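Local coordinates for protein arsenate reductase (ArsC) (PDB 1Y1L) that probably reduces arsenate to arsenite for arsenic detoxification, using a fold of the low molecular weight phosphotyrosine phosphatase family, at residues 5-10 and 76-81; 13-18 and 112-117; 21-26 and 116-121; 38-43 and 53-58; 94-99 and 108-113. One frame throughout, in Å; residues are numbered along the deposited sequence.

Contact 1 (5-10 and 76-81). With CD (cadmium ion), chain E.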
# COMPACT_ATOMS: atom_id res chain seq x y z
N VAL A 5 -10.83 11.89 -4.19
CA VAL A 5 -11.24 11.49 -2.86
C VAL A 5 -10.26 11.94 -1.79
O VAL A 5 -9.05 11.93 -2.00
CB VAL A 5 -11.52 9.96 -2.78
CG1 VAL A 5 -10.75 9.22 -3.84
CG2 VAL A 5 -11.18 9.39 -1.40
N CYS A 6 -10.81 12.47 -0.71
CA CYS A 6 -10.01 12.91 0.42
C CYS A 6 -10.70 12.29 1.64
O CYS A 6 -11.57 11.43 1.50
CB CYS A 6 -9.94 14.44 0.51
SG CYS A 6 -11.27 15.19 1.50
N ILE A 7 -10.27 12.67 2.84
CA ILE A 7 -10.87 12.10 4.03
C ILE A 7 -12.32 12.52 4.21
O ILE A 7 -13.23 11.84 3.78
CB ILE A 7 -10.11 12.48 5.31
CG1 ILE A 7 -8.67 11.97 5.26
CG2 ILE A 7 -10.83 11.94 6.53
CD1 ILE A 7 -7.85 12.44 6.44
N HIS A 8 -12.50 13.66 4.85
CA HIS A 8 -13.83 14.18 5.15
C HIS A 8 -14.70 14.70 3.98
O HIS A 8 -15.92 14.79 4.13
CB HIS A 8 -13.70 15.14 6.34
CG HIS A 8 -12.68 16.24 6.13
ND1 HIS A 8 -12.87 17.52 6.61
CD2 HIS A 8 -11.48 16.26 5.51
CE1 HIS A 8 -11.85 18.28 6.26
NE2 HIS A 8 -10.98 17.53 5.60
N ASN A 9 -14.12 14.93 2.81
CA ASN A 9 -14.86 15.41 1.62
C ASN A 9 -15.75 16.64 1.82
O ASN A 9 -16.98 16.58 1.69
CB ASN A 9 -15.72 14.28 1.01
CG ASN A 9 -16.53 14.74 -0.21
OD1 ASN A 9 -17.58 14.17 -0.52
ND2 ASN A 9 -16.07 15.79 -0.88
N THR A 10 -15.13 17.78 2.06
CA THR A 10 -15.89 18.99 2.30
C THR A 10 -15.32 20.18 1.52
O THR A 10 -16.07 21.07 1.11
CB THR A 10 -15.92 19.31 3.81
OG1 THR A 10 -16.58 18.26 4.53
CG2 THR A 10 -16.66 20.58 4.07
N VAL A 76 -6.30 12.80 -2.62
CA VAL A 76 -5.72 13.98 -2.00
C VAL A 76 -5.30 13.60 -0.58
O VAL A 76 -6.13 13.56 0.34
CB VAL A 76 -6.71 15.17 -1.97
CG1 VAL A 76 -6.12 16.32 -1.19
CG2 VAL A 76 -7.00 15.63 -3.38
N CYS A 77 -4.02 13.27 -0.44
CA CYS A 77 -3.43 12.86 0.83
C CYS A 77 -2.96 14.01 1.73
O CYS A 77 -2.80 15.16 1.28
CB CYS A 77 -2.19 11.96 0.58
SG CYS A 77 -2.44 10.96 -0.93
N GLU A 78 -2.75 13.69 3.01
CA GLU A 78 -2.29 14.64 4.02
C GLU A 78 -0.77 14.77 3.96
O GLU A 78 -0.14 14.26 3.02
CB GLU A 78 -2.71 14.14 5.40
CG GLU A 78 -4.19 13.85 5.56
CD GLU A 78 -4.98 15.05 6.04
OE1 GLU A 78 -5.46 15.82 5.19
OE2 GLU A 78 -5.14 15.21 7.27
N GLU A 79 -0.17 15.42 4.95
CA GLU A 79 1.28 15.58 4.99
C GLU A 79 2.02 14.24 5.04
O GLU A 79 3.14 14.12 4.53
CB GLU A 79 1.72 16.43 6.20
CG GLU A 79 3.21 16.80 6.19
CD GLU A 79 3.72 17.33 7.53
OE1 GLU A 79 4.63 16.71 8.11
OE2 GLU A 79 3.21 18.38 7.99
N SER A 80 1.38 13.24 5.63
CA SER A 80 1.99 11.92 5.74
C SER A 80 0.98 10.82 6.05
O SER A 80 1.18 10.02 6.97
CB SER A 80 3.11 11.94 6.80
OG SER A 80 2.67 12.50 8.03
N SER A 81 -0.08 10.76 5.27
CA SER A 81 -1.08 9.73 5.49
C SER A 81 -2.03 9.57 4.31
O SER A 81 -3.20 9.93 4.37
CB SER A 81 -1.85 10.00 6.78
OG SER A 81 -2.22 11.36 6.88
CD CD E . -11.17 16.66 7.81
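Val5 and Cys6 meet Val76 at the end of two neighbouring parallel strands, 2-6 and 73-77. Cys6 starts the CX5R P-loop of the low molecular weight phosphatase fold and is probably the nucleophile, as in relatives. Val76 N donates to Val5 O at 3.0 Å, with an N-H...O angle of 159°. Cys6 CB lies against Val76 CB at 4.1 Å. Past the strand ends, Ile7 meets Glu78. The two side chains cross at about a right angle, and Ile7 CD1 reaches Glu78 CD at 3.9 Å. The bend of Glu78 at its second torsion (chi2 -90°) sets the carboxylate beside Ile7 CD1, with Glu78 CG and OE2 each 4.0 Å from that methyl.

In the next shell, OE1 of Glu78 forms a salt bridge with Arg12, which closes the P-loop motif, and Glu78 O accepts a hydrogen bond from His95 ND1. Ile7 packs on Ile7 of the second subunit, and Glu78 on Val34 of that subunit. A cadmium ion is modelled against the His8 ring, but it lies too close to several ring atoms, so the binding mode is doubtful. Cys77 turns its side chain away from segment 5-10; its SG is joined in a disulfide to Cys82 SG.

Contact 2 (13-18 and 112-117)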
# COMPACT_ATOMS: atom_id res chain seq x y z
N SER A 13 -11.59 18.04 -2.04
CA SER A 13 -12.22 17.05 -2.88
C SER A 13 -13.13 17.77 -3.84
O SER A 13 -13.02 17.66 -5.05
CB SER A 13 -13.05 16.12 -2.00
OG SER A 13 -12.39 15.93 -0.76
N VAL A 14 -13.98 18.59 -3.25
CA VAL A 14 -14.94 19.37 -4.00
C VAL A 14 -14.32 20.41 -4.91
O VAL A 14 -14.87 20.72 -5.95
CB VAL A 14 -15.92 20.07 -3.05
CG1 VAL A 14 -17.00 20.76 -3.85
CG2 VAL A 14 -16.50 19.07 -2.05
N MET A 15 -13.22 21.02 -4.49
CA MET A 15 -12.58 22.03 -5.31
C MET A 15 -12.05 21.42 -6.59
O MET A 15 -12.36 21.90 -7.68
CB MET A 15 -11.43 22.73 -4.56
CG MET A 15 -11.87 23.67 -3.44
SD MET A 15 -10.48 24.41 -2.53
CE MET A 15 -11.09 26.03 -2.16
N ALA A 16 -11.22 20.38 -6.46
CA ALA A 16 -10.62 19.72 -7.61
C ALA A 16 -11.68 19.30 -8.64
O ALA A 16 -11.47 19.46 -9.85
CB ALA A 16 -9.81 18.54 -7.16
N GLU A 17 -12.79 18.76 -8.15
CA GLU A 17 -13.88 18.33 -9.02
C GLU A 17 -14.34 19.47 -9.92
O GLU A 17 -14.21 19.40 -11.13
CB GLU A 17 -15.04 17.81 -8.18
CG GLU A 17 -16.30 17.55 -8.97
CD GLU A 17 -17.42 16.95 -8.12
OE1 GLU A 17 -18.32 16.29 -8.69
OE2 GLU A 17 -17.41 17.15 -6.88
N ALA A 18 -14.85 20.53 -9.29
CA ALA A 18 -15.36 21.71 -9.99
C ALA A 18 -14.37 22.33 -10.96
O ALA A 18 -14.75 22.76 -12.05
CB ALA A 18 -15.83 22.74 -8.98
N ALA A 112 -5.64 27.39 -5.41
CA ALA A 112 -4.68 27.59 -6.48
C ALA A 112 -3.85 26.36 -6.76
O ALA A 112 -3.66 26.03 -7.92
CB ALA A 112 -3.79 28.76 -6.17
N GLU A 113 -3.33 25.72 -5.72
CA GLU A 113 -2.51 24.52 -5.90
C GLU A 113 -3.29 23.45 -6.59
O GLU A 113 -2.79 22.80 -7.50
CB GLU A 113 -2.02 23.98 -4.57
CG GLU A 113 -0.80 24.69 -4.03
CD GLU A 113 -0.04 23.85 -3.03
OE1 GLU A 113 0.43 22.75 -3.42
OE2 GLU A 113 0.09 24.28 -1.87
N ILE A 114 -4.50 23.22 -6.12
CA ILE A 114 -5.37 22.24 -6.72
C ILE A 114 -5.57 22.57 -8.20
O ILE A 114 -5.61 21.69 -9.04
CB ILE A 114 -6.73 22.23 -6.02
CG1 ILE A 114 -6.56 21.82 -4.56
CG2 ILE A 114 -7.69 21.29 -6.72
CD1 ILE A 114 -7.87 21.69 -3.82
N GLU A 115 -5.69 23.87 -8.50
CA GLU A 115 -5.89 24.37 -9.85
C GLU A 115 -4.67 24.13 -10.72
O GLU A 115 -4.80 23.78 -11.88
CB GLU A 115 -6.23 25.86 -9.82
CG GLU A 115 -6.75 26.41 -11.15
CD GLU A 115 -7.25 27.84 -11.06
OE1 GLU A 115 -6.62 28.65 -10.36
OE2 GLU A 115 -8.27 28.16 -11.70
N GLU A 116 -3.49 24.40 -10.18
CA GLU A 116 -2.25 24.20 -10.91
C GLU A 116 -2.11 22.72 -11.22
O GLU A 116 -1.58 22.34 -12.27
CB GLU A 116 -1.06 24.63 -10.05
CG GLU A 116 0.30 24.33 -10.67
CD GLU A 116 1.34 23.89 -9.65
OE1 GLU A 116 1.92 24.75 -8.97
OE2 GLU A 116 1.58 22.66 -9.52
N ARG A 117 -2.55 21.89 -10.28
CA ARG A 117 -2.46 20.45 -10.44
C ARG A 117 -3.53 19.91 -11.36
O ARG A 117 -3.25 19.01 -12.15
CB ARG A 117 -2.50 19.75 -9.07
CG ARG A 117 -1.29 20.08 -8.20
CD ARG A 117 -1.29 19.40 -6.85
NE ARG A 117 -0.59 18.11 -6.87
CZ ARG A 117 0.15 17.64 -5.87
NH1 ARG A 117 0.73 16.45 -5.98
NH2 ARG A 117 0.33 18.35 -4.76
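Ile114 of helix 106-121 points at helix 12-21 and presses both of its branches on Met15 and Ala16. This is helix-to-helix packing within the phosphatase-like alpha/beta fold. Helix 12-21 follows strand 2-6 after the P-loop.

The two branches of Ile114 divide the work. CG2 is anti to the backbone N and sits over Ala16, 3.5 Å from its CB. Ala16 has a small side chain, and the backbones approach closely there: the CA atoms of Ala16 and Ile114 are 5.9 Å apart. The longer branch takes Met15. Ile114 CD1 lies 3.8 Å from Met15 CB and 4.0 Å from Met15 SD.

The Met15 and Ile114 side chains cross at about a right angle. Met15 starts out toward segment 112-117, but the rest of the chain leads away. It goes on to Leu111 of the same helix 106-121 and to Val44 and Leu47 of helix 42-49. Ala16 also packs on Phe4 of strand 2-6 and on Val118. Ile114 itself touches Ile96. All three residues of the contact are buried, and no hydrogen bond joins the two segments. The meeting is purely apolar, with the end methyl CD1 of Ile114 set against CB and SD of Met15.

Contact 3 (21-26 and 116-121)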
# COMPACT_ATOMS: atom_id res chain seq x y z
N ASN A 21 -13.80 19.81 -14.05
CA ASN A 21 -14.92 19.92 -14.96
C ASN A 21 -14.92 21.19 -15.81
O ASN A 21 -15.39 21.19 -16.96
CB ASN A 21 -16.23 19.84 -14.18
CG ASN A 21 -16.48 18.47 -13.61
OD1 ASN A 21 -17.18 18.31 -12.61
ND2 ASN A 21 -15.93 17.46 -14.26
N ALA A 22 -14.46 22.30 -15.25
CA ALA A 22 -14.40 23.55 -15.99
C ALA A 22 -13.22 23.58 -16.96
O ALA A 22 -13.11 24.50 -17.77
CB ALA A 22 -14.31 24.73 -15.02
N MET A 23 -12.35 22.59 -16.88
CA MET A 23 -11.18 22.54 -17.74
C MET A 23 -11.16 21.36 -18.69
O MET A 23 -10.58 21.45 -19.77
CB MET A 23 -9.91 22.55 -16.91
CG MET A 23 -9.78 23.79 -16.06
SD MET A 23 -8.16 23.91 -15.34
CE MET A 23 -8.55 23.53 -13.67
N ALA A 24 -11.75 20.25 -18.28
CA ALA A 24 -11.80 19.05 -19.12
C ALA A 24 -12.94 19.10 -20.15
O ALA A 24 -14.07 19.51 -19.84
CB ALA A 24 -11.94 17.82 -18.24
N LYS A 25 -12.63 18.67 -21.37
CA LYS A 25 -13.63 18.65 -22.43
C LYS A 25 -14.37 17.32 -22.46
O LYS A 25 -15.60 17.28 -22.41
CB LYS A 25 -12.99 18.95 -23.79
CG LYS A 25 -13.98 19.15 -24.96
CD LYS A 25 -14.56 17.81 -25.48
CE LYS A 25 -15.80 17.99 -26.36
NZ LYS A 25 -16.52 16.70 -26.56
N SER A 26 -13.63 16.22 -22.57
CA SER A 26 -14.26 14.90 -22.61
C SER A 26 -14.41 14.21 -21.25
O SER A 26 -15.43 13.60 -20.97
CB SER A 26 -13.56 13.98 -23.63
OG SER A 26 -12.14 14.02 -23.53
N GLU A 116 -3.49 24.40 -10.18
CA GLU A 116 -2.25 24.20 -10.91
C GLU A 116 -2.11 22.72 -11.22
O GLU A 116 -1.58 22.34 -12.27
CB GLU A 116 -1.06 24.63 -10.05
CG GLU A 116 0.30 24.33 -10.67
CD GLU A 116 1.34 23.89 -9.65
OE1 GLU A 116 1.92 24.75 -8.97
OE2 GLU A 116 1.58 22.66 -9.52
N ARG A 117 -2.55 21.89 -10.28
CA ARG A 117 -2.46 20.45 -10.44
C ARG A 117 -3.53 19.91 -11.36
O ARG A 117 -3.25 19.01 -12.15
CB ARG A 117 -2.50 19.75 -9.07
CG ARG A 117 -1.29 20.08 -8.20
CD ARG A 117 -1.29 19.40 -6.85
NE ARG A 117 -0.59 18.11 -6.87
CZ ARG A 117 0.15 17.64 -5.87
NH1 ARG A 117 0.73 16.45 -5.98
NH2 ARG A 117 0.33 18.35 -4.76
N VAL A 118 -4.75 20.42 -11.27
CA VAL A 118 -5.82 19.95 -12.14
C VAL A 118 -5.49 20.34 -13.58
O VAL A 118 -5.62 19.53 -14.49
CB VAL A 118 -7.19 20.51 -11.73
CG1 VAL A 118 -8.23 20.18 -12.79
CG2 VAL A 118 -7.63 19.90 -10.41
N LYS A 119 -5.07 21.59 -13.77
CA LYS A 119 -4.70 22.12 -15.08
C LYS A 119 -3.68 21.20 -15.72
O LYS A 119 -3.83 20.79 -16.87
CB LYS A 119 -4.13 23.52 -14.90
CG LYS A 119 -3.62 24.22 -16.15
CD LYS A 119 -3.31 25.67 -15.83
CE LYS A 119 -2.66 26.39 -16.99
NZ LYS A 119 -1.29 25.85 -17.28
N LYS A 120 -2.63 20.91 -14.97
CA LYS A 120 -1.56 20.03 -15.42
C LYS A 120 -2.12 18.62 -15.73
O LYS A 120 -1.87 18.07 -16.81
CB LYS A 120 -0.48 19.97 -14.34
CG LYS A 120 0.75 19.18 -14.71
CD LYS A 120 1.69 19.03 -13.51
CE LYS A 120 2.78 18.00 -13.80
NZ LYS A 120 3.68 17.77 -12.63
N LEU A 121 -2.89 18.07 -14.79
CA LEU A 121 -3.50 16.75 -14.92
C LEU A 121 -4.41 16.63 -16.13
O LEU A 121 -4.53 15.56 -16.71
CB LEU A 121 -4.30 16.39 -13.67
CG LEU A 121 -5.14 15.10 -13.71
CD1 LEU A 121 -4.24 13.89 -13.93
CD2 LEU A 121 -5.96 14.94 -12.45
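Val118 meets the methyl end of Met23, and Lys119 meets its sulfur. Met23 carries the whole contact for segment 21-26, which leads from helix 12-21 toward strand 29-33. Helix 106-121 supplies the other side.

Just before the touching pair, Arg117 turns to another part of the fold and makes a cation-pi contact with Trp94. Val118 comes next, and it starts toward segment 21-26. Its CG1 is 3.5 Å from Met23 CE, and its CB is 3.8 Å from the same methyl. Val118 also packs on Phe20 of helix 12-21. Lys119 follows. Met23 SD lies 3.9 Å from Lys119 CA and 4.1 Å from Lys119 CB, with the two side chains at about a right angle. The lysine chain then leads away, so only its base takes part.

The Met23 chain is bent at its last torsion (chi3 -108°). This turns CE to Val118 while SD stays beside Lys119. No hydrogen bond crosses the contact. It is partly buried apolar packing between the C-terminal helix and the beta-alpha-beta crossover that joins strands 2-6 and 29-33 in the low molecular weight phosphatase fold.

Contact 4 (38-43 and 53-58)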
# COMPACT_ATOMS: atom_id res chain seq x y z
N GLU A 38 -21.55 16.34 7.06
CA GLU A 38 -22.88 16.90 6.81
C GLU A 38 -22.92 17.98 5.73
O GLU A 38 -23.78 17.94 4.84
CB GLU A 38 -23.47 17.48 8.11
CG GLU A 38 -22.93 16.87 9.42
CD GLU A 38 -23.60 15.56 9.83
OE1 GLU A 38 -23.26 14.50 9.26
OE2 GLU A 38 -24.46 15.59 10.74
N ARG A 39 -22.00 18.94 5.82
CA ARG A 39 -21.97 20.07 4.89
C ARG A 39 -20.70 20.31 4.09
O ARG A 39 -19.60 20.00 4.54
CB ARG A 39 -22.29 21.37 5.66
CG ARG A 39 -21.47 21.61 6.97
CD ARG A 39 -19.94 21.72 6.75
NE ARG A 39 -19.20 22.29 7.88
CZ ARG A 39 -17.89 22.14 8.08
NH1 ARG A 39 -17.30 22.71 9.13
NH2 ARG A 39 -17.16 21.41 7.25
N VAL A 40 -20.85 20.88 2.90
CA VAL A 40 -19.68 21.21 2.09
C VAL A 40 -19.24 22.56 2.63
O VAL A 40 -20.07 23.40 2.98
CB VAL A 40 -20.02 21.30 0.58
CG1 VAL A 40 -18.93 22.06 -0.16
CG2 VAL A 40 -20.11 19.91 0.01
N ASP A 41 -17.93 22.74 2.74
CA ASP A 41 -17.36 23.97 3.28
C ASP A 41 -17.96 25.21 2.67
O ASP A 41 -18.14 25.30 1.46
CB ASP A 41 -15.83 24.01 3.13
CG ASP A 41 -15.24 24.82 4.26
OD1 ASP A 41 -15.40 26.06 4.27
OD2 ASP A 41 -14.63 24.21 5.16
N GLU A 42 -18.28 26.16 3.55
CA GLU A 42 -18.87 27.42 3.13
C GLU A 42 -17.82 28.33 2.49
O GLU A 42 -18.14 29.14 1.62
CB GLU A 42 -19.53 28.11 4.33
CG GLU A 42 -20.56 27.23 5.04
CD GLU A 42 -21.71 26.76 4.14
OE1 GLU A 42 -22.23 27.57 3.34
OE2 GLU A 42 -22.10 25.57 4.24
N THR A 43 -16.56 28.19 2.92
CA THR A 43 -15.49 28.99 2.36
C THR A 43 -15.28 28.59 0.92
O THR A 43 -15.00 29.42 0.05
CB THR A 43 -14.18 28.75 3.08
OG1 THR A 43 -14.39 28.91 4.48
CG2 THR A 43 -13.12 29.74 2.61
N LEU A 53 -18.49 28.99 -9.99
CA LEU A 53 -18.58 27.54 -9.84
C LEU A 53 -19.45 27.11 -8.66
O LEU A 53 -19.37 27.68 -7.58
CB LEU A 53 -17.18 26.96 -9.67
CG LEU A 53 -16.16 27.25 -10.78
CD1 LEU A 53 -14.80 26.73 -10.36
CD2 LEU A 53 -16.59 26.61 -12.09
N LYS A 54 -20.29 26.11 -8.89
CA LYS A 54 -21.15 25.58 -7.84
C LYS A 54 -20.48 24.32 -7.30
O LYS A 54 -20.14 23.41 -8.06
CB LYS A 54 -22.54 25.20 -8.36
CG LYS A 54 -23.18 26.17 -9.37
CD LYS A 54 -22.93 25.71 -10.81
CE LYS A 54 -23.60 26.63 -11.84
NZ LYS A 54 -23.44 26.11 -13.23
N ALA A 55 -20.24 24.28 -5.99
CA ALA A 55 -19.63 23.11 -5.37
C ALA A 55 -20.67 22.00 -5.32
O ALA A 55 -21.84 22.22 -5.67
CB ALA A 55 -19.16 23.45 -3.96
N LYS A 56 -20.25 20.80 -4.91
CA LYS A 56 -21.17 19.67 -4.79
C LYS A 56 -22.23 20.03 -3.75
O LYS A 56 -21.96 20.76 -2.79
CB LYS A 56 -20.40 18.41 -4.39
CG LYS A 56 -21.26 17.16 -4.16
CD LYS A 56 -20.44 15.87 -4.26
CE LYS A 56 -21.29 14.63 -3.96
NZ LYS A 56 -22.57 14.50 -4.73
N GLU A 57 -23.44 19.53 -3.94
CA GLU A 57 -24.56 19.81 -3.04
C GLU A 57 -24.30 19.28 -1.64
O GLU A 57 -24.58 19.97 -0.66
CB GLU A 57 -25.86 19.20 -3.56
CG GLU A 57 -26.08 19.30 -5.07
CD GLU A 57 -25.19 18.34 -5.87
OE1 GLU A 57 -25.10 17.14 -5.50
OE2 GLU A 57 -24.56 18.78 -6.86
N LYS A 58 -23.79 18.06 -1.55
CA LYS A 58 -23.52 17.44 -0.25
C LYS A 58 -22.40 16.42 -0.36
O LYS A 58 -22.30 15.71 -1.36
CB LYS A 58 -24.80 16.77 0.27
CG LYS A 58 -25.38 15.74 -0.69
CD LYS A 58 -26.79 15.32 -0.32
CE LYS A 58 -27.84 16.15 -1.03
NZ LYS A 58 -27.87 17.57 -0.61
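Val40 is the one residue of segment 38-43 that packs on segment 53-58, where it meets Ala55, Lys56 and Lys58.

The apolar part is small. Val40 CG1 lies 4.1 Å from Ala55 CB, and Val40 and Ala55 start toward each other's segments. Ala55 in turn packs on Val14 of helix 12-21 and on Leu48 of helix 42-49, and Val40 also touches Pro59.

Against the backbone, the other valine branch does the work. CG2 of Val40 is anti to the carbonyl carbon, and CG1 is anti to the backbone N (chi1 162°). CG2 rests on the peptide chain, 3.5 Å from Lys56 O and 4.2 Å from Lys58 C. Lys56 thus meets Val40 through its backbone oxygen, and its side chain leads away.

No polar bond crosses the contact. Asp41 OD1 accepts from Thr43 N at 2.8 Å through its anti lone pair, with an N-H...O angle of 151°. The other oxygen, OD2, is hydrogen-bonded to Tyr107 OH of helix 106-121, so both ends of the carboxylate are held. The ion pair of Lys56 NZ with Glu57 OE1 is long, at 3.7 Å.

Together these features mark a helix entry: Asp41 is the N-cap of helix 42-49, closed by an Asx turn, and Val40 just before it sits on the chain that returns after that helix. Asp41 is also backbone-bonded to Thr10, which ties this entry to the P-loop of the low molecular weight phosphatase fold.

Contact 5 (94-99 and 108-113). With CD (cadmium ion), chain H.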
# COMPACT_ATOMS: atom_id res chain seq x y z
N TRP A 94 -1.99 13.25 -4.10
CA TRP A 94 -1.63 14.66 -4.07
C TRP A 94 -1.53 15.11 -2.64
O TRP A 94 -2.51 15.06 -1.90
CB TRP A 94 -2.69 15.51 -4.75
CG TRP A 94 -2.77 15.32 -6.21
CD1 TRP A 94 -1.99 14.51 -6.98
CD2 TRP A 94 -3.71 15.93 -7.10
NE1 TRP A 94 -2.40 14.57 -8.28
CE2 TRP A 94 -3.46 15.43 -8.39
CE3 TRP A 94 -4.75 16.86 -6.92
CZ2 TRP A 94 -4.20 15.81 -9.49
CZ3 TRP A 94 -5.49 17.23 -8.02
CH2 TRP A 94 -5.21 16.71 -9.29
N HIS A 95 -0.35 15.53 -2.23
CA HIS A 95 -0.17 16.02 -0.87
C HIS A 95 -0.57 17.50 -0.87
O HIS A 95 0.16 18.36 -1.38
CB HIS A 95 1.27 15.81 -0.42
CG HIS A 95 1.70 14.38 -0.46
ND1 HIS A 95 1.20 13.43 0.41
CD2 HIS A 95 2.58 13.73 -1.26
CE1 HIS A 95 1.76 12.26 0.15
NE2 HIS A 95 2.60 12.41 -0.85
N ILE A 96 -1.76 17.78 -0.36
CA ILE A 96 -2.30 19.13 -0.31
C ILE A 96 -2.70 19.55 1.10
O ILE A 96 -3.44 18.84 1.79
CB ILE A 96 -3.51 19.25 -1.25
CG1 ILE A 96 -3.10 18.92 -2.68
CG2 ILE A 96 -4.09 20.65 -1.17
CD1 ILE A 96 -4.23 18.92 -3.67
N GLU A 97 -2.20 20.71 1.49
CA GLU A 97 -2.46 21.32 2.80
C GLU A 97 -3.93 21.34 3.10
O GLU A 97 -4.73 21.77 2.27
CB GLU A 97 -1.91 22.74 2.81
CG GLU A 97 -2.27 23.58 4.02
CD GLU A 97 -1.57 24.93 4.01
OE1 GLU A 97 -1.24 25.43 5.11
OE2 GLU A 97 -1.35 25.49 2.92
N ASN A 98 -4.30 20.88 4.28
CA ASN A 98 -5.69 20.85 4.70
C ASN A 98 -6.09 22.26 5.12
O ASN A 98 -5.63 22.76 6.14
CB ASN A 98 -5.81 19.90 5.88
CG ASN A 98 -7.22 19.53 6.18
OD1 ASN A 98 -8.16 20.07 5.58
ND2 ASN A 98 -7.40 18.58 7.08
N PRO A 99 -6.95 22.94 4.32
CA PRO A 99 -7.38 24.30 4.65
C PRO A 99 -8.33 24.40 5.84
O PRO A 99 -8.43 25.46 6.46
CB PRO A 99 -8.06 24.76 3.37
CG PRO A 99 -8.72 23.54 2.91
CD PRO A 99 -7.62 22.49 3.08
N ARG A 108 -7.80 29.96 -0.36
CA ARG A 108 -7.51 30.40 -1.72
C ARG A 108 -6.20 29.79 -2.18
O ARG A 108 -6.07 29.38 -3.34
CB ARG A 108 -7.47 31.93 -1.80
CG ARG A 108 -8.85 32.60 -1.84
CD ARG A 108 -8.76 34.09 -2.18
NE ARG A 108 -10.05 34.66 -2.56
CZ ARG A 108 -10.94 35.15 -1.69
NH1 ARG A 108 -12.07 35.66 -2.14
NH2 ARG A 108 -10.69 35.15 -0.39
N ARG A 109 -5.21 29.77 -1.29
CA ARG A 109 -3.91 29.19 -1.60
C ARG A 109 -4.10 27.71 -1.97
O ARG A 109 -3.49 27.21 -2.92
CB ARG A 109 -2.97 29.34 -0.41
CG ARG A 109 -1.52 29.01 -0.69
CD ARG A 109 -1.10 27.77 0.09
NE ARG A 109 0.24 27.94 0.64
CZ ARG A 109 0.50 28.15 1.93
NH1 ARG A 109 1.76 28.30 2.33
NH2 ARG A 109 -0.48 28.18 2.83
N VAL A 110 -4.93 27.01 -1.19
CA VAL A 110 -5.22 25.60 -1.44
C VAL A 110 -5.92 25.47 -2.77
O VAL A 110 -5.67 24.54 -3.52
CB VAL A 110 -6.12 25.02 -0.33
CG1 VAL A 110 -6.68 23.68 -0.74
CG2 VAL A 110 -5.32 24.89 0.95
N LEU A 111 -6.81 26.41 -3.06
CA LEU A 111 -7.55 26.39 -4.31
C LEU A 111 -6.61 26.48 -5.50
O LEU A 111 -6.78 25.77 -6.49
CB LEU A 111 -8.52 27.57 -4.37
CG LEU A 111 -9.35 27.68 -5.64
CD1 LEU A 111 -10.23 26.46 -5.74
CD2 LEU A 111 -10.20 28.93 -5.64
N ALA A 112 -5.64 27.39 -5.41
CA ALA A 112 -4.68 27.59 -6.48
C ALA A 112 -3.85 26.36 -6.76
O ALA A 112 -3.66 26.03 -7.92
CB ALA A 112 -3.79 28.76 -6.17
N GLU A 113 -3.33 25.72 -5.72
CA GLU A 113 -2.51 24.52 -5.90
C GLU A 113 -3.29 23.45 -6.59
O GLU A 113 -2.79 22.80 -7.50
CB GLU A 113 -2.02 23.98 -4.57
CG GLU A 113 -0.80 24.69 -4.03
CD GLU A 113 -0.04 23.85 -3.03
OE1 GLU A 113 0.43 22.75 -3.42
OE2 GLU A 113 0.09 24.28 -1.87
CD CD H . 3.61 10.38 -0.10
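Glu97 and Arg109 form the charged part of this contact. Glu97 OE2 lies 2.8 Å from Arg109 NH2, over one face of the guanidinium and well out of its plane. No N-H points at the oxygen, and the carboxylate and guanidinium planes are 59° apart. The pairing is therefore one of charges. Glu97 reaches across with an extended chain, CG anti to the backbone N (chi1 171°).

The apolar part centres on Val110, which starts toward segment 94-99. Its CG2 packs on Pro99 CB at 3.7 Å, the two side chains at about a right angle, and also lies 3.4 Å from Glu97 O. Its CG1 meets Ile96 CG2 at 4.0 Å. Ile96 is buried and also touches Arg12, while Pro99 touches Arg12 and Tyr107.

The metal part lies on the far side. His95 NE2 binds a cadmium ion at 2.4 Å, with Asp88 of the third subunit. His95 CE1 lies nearly as close, so the ion's exact placement is uncertain.

Glu113 OE2 is 5.1 Å from Glu97 OE2, and Arg109 probably offsets some of this like charge. The chemistry implies a loop fixed to the C-terminal helix by packing on Val110, with an electrostatic tie between partly exposed Glu97 and exposed Arg109.

How the contacts relate
From the N terminus, strand 2-6 opens contact 1, which closes at strand 73-77 and joins two neighbours of the parallel sheet. Helix 12-21 and the chain after it open contacts 2 and 3. Both close on helix 106-121 and share Glu116 and Arg117, and both cross contact 1. Contact 4 is a short loop around helix 42-49 that lies within the spans of contacts 1, 2 and 3. It touches contact 1 through Thr10 and Asp41. Contact 5 opens after contact 1 has closed and ties the end of strand 91-95 to helix 106-121. It lies within the span of contact 3 and shares Ala112 and Glu113 with contact 2. That helix thus gathers contacts 2, 3 and 5.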